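Local coordinates for acetyl-CoA C-acetyltransferase (Syntrophomonas wolfei subsp. wolfei, PDB 7N7Z), which probably catalyses the reversible thiolase condensation of two acetyl-CoA molecules to acetoacetyl-CoA, with release of free coenzyme A, at residues Ile174-Glu177 with Glu178-Leu182. Residues are numbered along the deposited sequence; the frame is centred on the assembly and turned at random.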
# COMPACT_ATOMS: atom_id res chain seq x y z
N ILE B 174 20.51 36.60 -3.40
CA ILE B 174 21.62 35.82 -2.84
C ILE B 174 22.09 34.84 -3.91
O ILE B 174 21.28 34.19 -4.57
CB ILE B 174 21.18 35.09 -1.56
CG1 ILE B 174 20.79 36.10 -0.48
CG2 ILE B 174 22.30 34.19 -1.06
CD1 ILE B 174 19.93 35.52 0.62
N THR B 175 23.40 34.74 -4.07
CA THR B 175 24.00 33.94 -5.12
C THR B 175 24.55 32.63 -4.57
O THR B 175 24.77 32.47 -3.36
CB THR B 175 25.11 34.71 -5.83
OG1 THR B 175 26.14 35.04 -4.89
CG2 THR B 175 24.56 35.99 -6.44
N ARG B 176 24.79 31.69 -5.48
CA ARG B 176 25.33 30.39 -5.10
C ARG B 176 26.66 30.53 -4.37
O ARG B 176 26.96 29.73 -3.47
CB ARG B 176 25.48 29.51 -6.35
CG ARG B 176 26.26 28.22 -6.15
CD ARG B 176 25.44 27.17 -5.41
NE ARG B 176 26.14 25.89 -5.37
CZ ARG B 176 26.10 24.98 -6.33
NH1 ARG B 176 25.37 25.15 -7.42
NH2 ARG B 176 26.82 23.87 -6.20
N GLU B 177 27.46 31.53 -4.72
CA GLU B 177 28.77 31.69 -4.09
C GLU B 177 28.63 32.06 -2.62
O GLU B 177 29.32 31.50 -1.76
CB GLU B 177 29.59 32.74 -4.84
CG GLU B 177 30.52 32.16 -5.89
CD GLU B 177 29.79 31.74 -7.15
OE1 GLU B 177 28.89 32.48 -7.59
OE2 GLU B 177 30.13 30.67 -7.70
N GLU B 178 27.74 33.01 -2.31
CA GLU B 178 27.52 33.38 -0.92
C GLU B 178 26.95 32.21 -0.12
O GLU B 178 27.32 31.99 1.04
CB GLU B 178 26.60 34.59 -0.82
CG GLU B 178 27.27 35.92 -1.17
CD GLU B 178 26.47 36.73 -2.18
OE1 GLU B 178 25.24 36.87 -1.99
OE2 GLU B 178 27.08 37.26 -3.14
N CYS B 179 26.03 31.45 -0.73
CA CYS B 179 25.43 30.33 -0.03
C CYS B 179 26.46 29.24 0.26
O CYS B 179 26.50 28.69 1.37
CB CYS B 179 24.27 29.76 -0.85
SG CYS B 179 22.82 30.82 -0.91
N ASP B 180 27.30 28.91 -0.73
CA ASP B 180 28.28 27.86 -0.53
C ASP B 180 29.33 28.27 0.50
O ASP B 180 29.81 27.44 1.28
CB ASP B 180 28.95 27.50 -1.86
CG ASP B 180 28.09 26.57 -2.70
OD1 ASP B 180 27.26 25.83 -2.14
OD2 ASP B 180 28.26 26.57 -3.94
N ALA B 181 29.69 29.56 0.53
CA ALA B 181 30.66 30.03 1.50
C ALA B 181 30.16 29.83 2.92
O ALA B 181 30.84 29.21 3.76
CB ALA B 181 30.98 31.51 1.25
N LEU B 182 28.96 30.33 3.22
CA LEU B 182 28.39 30.13 4.55
C LEU B 182 28.24 28.65 4.86
O LEU B 182 28.62 28.19 5.95
CB LEU B 182 27.03 30.83 4.64
CG LEU B 182 26.39 30.86 6.03
CD1 LEU B 182 25.64 32.17 6.25
CD2 LEU B 182 25.45 29.68 6.23
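Thr175 and Cys179 are joined across the first turn of helix 176-196, the Cys179 N to Thr175 O bond measuring 3.1 Å. Two further i to i+4 bonds follow, from Asp180 N to Arg176 O (2.9 Å) and from Ala181 N to Glu177 O (3.0 Å). Thr175 is the N-cap of this helix in the thiolase N-terminal region, and Glu178, three residues on, folds back over it as in one half of a capping box. Its carboxylate makes two weak bonds to the N-cap residue, OE1 receiving Thr175 N at 3.5 Å and OE2 receiving Thr175 OG1 at 3.0 Å. Arg176, the first residue of the helix, forms a salt bridge with Asp180 one turn on. Arg176 CG lies anti to its own backbone N, and a bend at chi2 (75°) brings NE within 2.6 Å of Asp180 OD2. That bond is weak, with an N-H...O angle of only 129°; the carboxylate meets the guanidinium at its edge, the two planes 80° apart. Arg176 NH2 also bonds the carbonyls of Met232 and Leu235, tying the start of the helix to residues 232-235, while Asp180 OD1 takes a weak bond from Asn249. With Arg176 replaced by an alanine, the buried Asp180 carboxylate would probably lose its partner charge and those two carbonyls this donor. On the buried side, beside Leu328 and Ala325 of helix 324-336, Ile174 CG2 packs 3.4 Å from Cys179 SG.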